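Local coordinates for conserved hypothetical protein (Streptococcus pneumoniae, PDB 2GK4), which probably catalyses the joining of phosphopantothenate to cysteine in coenzyme A biosynthesis, as a member of the DNA/pantothenate metabolism flavoprotein family, at the interface of chains A and B. Sequence-based numbering; all coordinates share one arbitrary frame. Chains: chain A/B, conserved hypothetical protein.

Contact 1 and contact 2 belong to the same two-fold symmetric interface, and the centres of their C-alpha atoms lie about 22 Å apart. They share no residue. In contact 1, helix 105-110 and strand 133-140 of chain A meet the 3-10 helix 114-118 and strand 133-140 of chain B. In contact 2, the segment at 19-20 of chain A reaches the end of strand 156-163 and the start of the 3-10 helix 192-194 of chain B. Their separation shows chain A engaging chain B at two distinct regions, and two-fold symmetry repeats both, which is consistent with a dimer.

Contact 1: the interface of chains A and B. Residues chain A 105, 108-109, 133-135; chain B 114, 135, 137.
A:Val135 and B:Phe137 pair across the chains as an antiparallel beta bridge, joining strand 133-140 of one copy to the same strand of the other. Symmetry supplies the reciprocal bridge, so the two-fold axis should pass close to this strand pair.

Apolar contacts follow from that register. The branches of A:Val135 divide the work. CG1 of A:Val135, anti to the backbone N (chi1 -178°), meets the equivalent CG1 of B:Val135 at 3.4 Å, tighter than usual van der Waals contact. CG2 of A:Val135 lies off the ring plane of B:Phe137, beyond the CD2-CE2 rim and 4.0 Å from CD2, the two side chains running side by side in the same direction. By contrast, CD1 of A:Leu105 meets the ring at its edge and in its plane, 4.0 Å from CE2 of B:Phe137. CD1 of A:Leu105 is also 4.0 Å from CB of B:Leu114, and these two leucines pass in opposite directions. Further along, CD2 of B:Leu114 touches both CG1 of A:Val108, at 3.7 Å, and CG of A:Gln109, at 3.8 Å. The valine crosses the leucine at about a right angle, whereas the glutamine runs antiparallel to it. B:Leu114 accordingly hides 66 Å² of its surface.

Polar linkage comes through water 1. Water 1 lies 2.8 Å from the backbone N of B:Leu114, with a nearly straight approach (174° at H), and 3.1 Å from NE2, the amide nitrogen of A:Gln109.

Together the bridge, the apolar contacts and the water tie strand to strand and helix to 3-10 helix, probably stabilising the pairing of the two copies.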
# COMPACT_ATOMS: atom_id res chain seq x y z
N LEU A 105 17.24 4.93 -14.25
CA LEU A 105 17.74 6.30 -14.39
C LEU A 105 18.49 6.54 -15.71
O LEU A 105 18.39 7.63 -16.29
CB LEU A 105 18.65 6.67 -13.20
CG LEU A 105 19.13 8.12 -13.12
CD1 LEU A 105 17.99 9.09 -12.87
CD2 LEU A 105 20.22 8.27 -12.04
N VAL A 108 16.29 7.43 -18.63
CA VAL A 108 15.85 8.82 -18.44
C VAL A 108 16.97 9.82 -18.80
O VAL A 108 16.74 10.81 -19.48
CB VAL A 108 15.35 9.09 -17.00
CG1 VAL A 108 14.77 10.52 -16.87
CG2 VAL A 108 14.24 8.05 -16.64
N GLN A 109 18.18 9.53 -18.34
CA GLN A 109 19.33 10.37 -18.64
C GLN A 109 19.61 10.50 -20.14
O GLN A 109 20.07 11.55 -20.61
CB GLN A 109 20.55 9.86 -17.89
CG GLN A 109 20.57 10.36 -16.46
CD GLN A 109 21.71 9.80 -15.63
OE1 GLN A 109 22.05 8.62 -15.71
NE2 GLN A 109 22.32 10.66 -14.81
N VAL A 133 19.17 3.47 -9.42
CA VAL A 133 18.05 4.39 -9.29
C VAL A 133 16.98 4.00 -10.29
O VAL A 133 17.28 3.71 -11.45
CB VAL A 133 18.50 5.88 -9.52
CG1 VAL A 133 17.29 6.84 -9.50
CG2 VAL A 133 19.49 6.31 -8.45
N GLN A 134 15.73 4.00 -9.85
CA GLN A 134 14.62 3.82 -10.79
C GLN A 134 13.70 5.04 -10.75
O GLN A 134 13.66 5.77 -9.75
CB GLN A 134 13.93 2.46 -10.58
CG GLN A 134 14.84 1.26 -10.97
CD GLN A 134 14.20 -0.13 -10.76
OE1 GLN A 134 13.23 -0.28 -10.02
NE2 GLN A 134 14.76 -1.14 -11.42
N VAL A 135 13.01 5.30 -11.86
CA VAL A 135 12.28 6.54 -12.04
C VAL A 135 10.89 6.21 -12.53
O VAL A 135 10.73 5.52 -13.54
CB VAL A 135 12.96 7.43 -13.12
CG1 VAL A 135 12.23 8.75 -13.26
CG2 VAL A 135 14.41 7.67 -12.78
N LEU B 114 20.69 14.80 -13.13
CA LEU B 114 19.62 14.07 -12.43
C LEU B 114 20.02 13.50 -11.07
O LEU B 114 19.18 13.30 -10.19
CB LEU B 114 19.05 12.97 -13.32
CG LEU B 114 17.82 13.36 -14.15
CD1 LEU B 114 17.88 14.78 -14.63
CD2 LEU B 114 17.60 12.39 -15.30
N VAL B 135 7.23 12.93 -11.22
CA VAL B 135 8.34 12.00 -11.39
C VAL B 135 8.80 11.57 -10.00
O VAL B 135 9.09 12.42 -9.17
CB VAL B 135 9.53 12.65 -12.16
CG1 VAL B 135 10.63 11.65 -12.40
CG2 VAL B 135 9.05 13.28 -13.47
N PHE B 137 11.60 9.48 -7.87
CA PHE B 137 12.91 8.81 -7.87
C PHE B 137 12.99 7.84 -6.69
O PHE B 137 12.72 8.22 -5.55
CB PHE B 137 14.04 9.83 -7.77
CG PHE B 137 14.15 10.74 -8.96
CD1 PHE B 137 13.37 11.88 -9.05
CD2 PHE B 137 15.05 10.46 -9.99
CE1 PHE B 137 13.46 12.73 -10.19
CE2 PHE B 137 15.16 11.30 -11.12
CZ PHE B 137 14.37 12.44 -11.21
O HOH W 1 21.59 13.55 -15.52

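Contact 2: the interface of chains A and B. Residues chain A 19-20; chain B 162, 164, 192.
A:Ser19 meets B:Leu192 and B:Val164 without a flat side chain on either side. None of the five side chains A:Ser19, A:Val20, B:Leu162, B:Val164 and B:Leu192 carries a flat group, and among them there is no face or edge to assign; they meet through methyl branches and a short hydroxymethyl group.

The evidence for A:Ser19 as the central element is twofold: it hides 50 Å² of its surface, more than any other residue in the patch, and both of its side-chain atoms have partners. CB of A:Ser19 is 3.6 Å from CD2 of B:Leu192. That methyl comes in broadside, since the angle OG-CB-CD2 is about 95°, and CD2 of B:Leu192 also lies 4.0 Å from OG of A:Ser19. The hydroxyl oxygen OG of A:Ser19 is 3.7 Å from CG2 of B:Val164, a van der Waals approach to a methyl. A chi1 of 61° tucks OG over the serine's own backbone and aims it at the valine, while leaving CB facing the leucine.

On the chain B side, the two methyls approach the serine side chain from the same general side, CD2 of B:Leu192 at CB and CG2 of B:Val164 at OG. B:Leu192 extends CG anti to its N (chi1 179°), carrying CD2 forward from the first residue of the 3-10 helix 192-194, while B:Val164 offers CG2 from the loop that follows strand 156-163. CD2 of B:Leu192 and CG2 of B:Val164 are 4.2 Å apart, in contact with each other as well as with A:Ser19.

A:Val20 extends the contact more loosely. CG2 of A:Val20 lies 4.3 Å from CD2 of B:Leu162, near the end of strand 156-163, and each of these two residues still hides about 20 Å². The site thus sets a chain A segment against neighbouring elements of chain B, probably helping to fix how the copies are oriented. Within chain A, CG2 of A:Val20 stands 3.8 Å from OG of A:Ser19.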
# COMPACT_ATOMS: atom_id res chain seq x y z
N SER A 19 3.07 -5.83 -10.21
CA SER A 19 2.24 -6.90 -9.65
C SER A 19 2.16 -6.81 -8.14
O SER A 19 1.12 -7.12 -7.55
CB SER A 19 2.72 -8.29 -10.10
OG SER A 19 4.05 -8.58 -9.68
N VAL A 20 3.25 -6.37 -7.51
CA VAL A 20 3.32 -6.31 -6.05
C VAL A 20 3.16 -4.89 -5.46
O VAL A 20 2.45 -4.70 -4.45
CB VAL A 20 4.62 -7.03 -5.54
CG1 VAL A 20 4.79 -6.87 -4.03
CG2 VAL A 20 4.54 -8.54 -5.89
N LEU B 162 10.64 -13.59 -6.67
CA LEU B 162 9.44 -13.61 -7.51
C LEU B 162 9.66 -12.72 -8.74
O LEU B 162 9.91 -11.52 -8.61
CB LEU B 162 8.20 -13.15 -6.71
CG LEU B 162 6.81 -13.11 -7.37
CD1 LEU B 162 6.36 -14.47 -7.89
CD2 LEU B 162 5.80 -12.64 -6.36
N VAL B 164 8.30 -12.02 -13.06
CA VAL B 164 7.05 -12.03 -13.83
C VAL B 164 7.32 -12.24 -15.33
O VAL B 164 7.99 -11.42 -15.97
CB VAL B 164 6.26 -10.70 -13.64
CG1 VAL B 164 4.90 -10.80 -14.36
CG2 VAL B 164 6.08 -10.39 -12.15
N LEU B 192 5.29 -15.31 -11.27
CA LEU B 192 3.89 -14.97 -11.05
C LEU B 192 2.93 -15.72 -11.98
O LEU B 192 1.85 -16.16 -11.56
CB LEU B 192 3.71 -13.47 -11.24
CG LEU B 192 2.27 -12.99 -11.04
CD1 LEU B 192 1.85 -13.08 -9.56
CD2 LEU B 192 2.11 -11.57 -11.56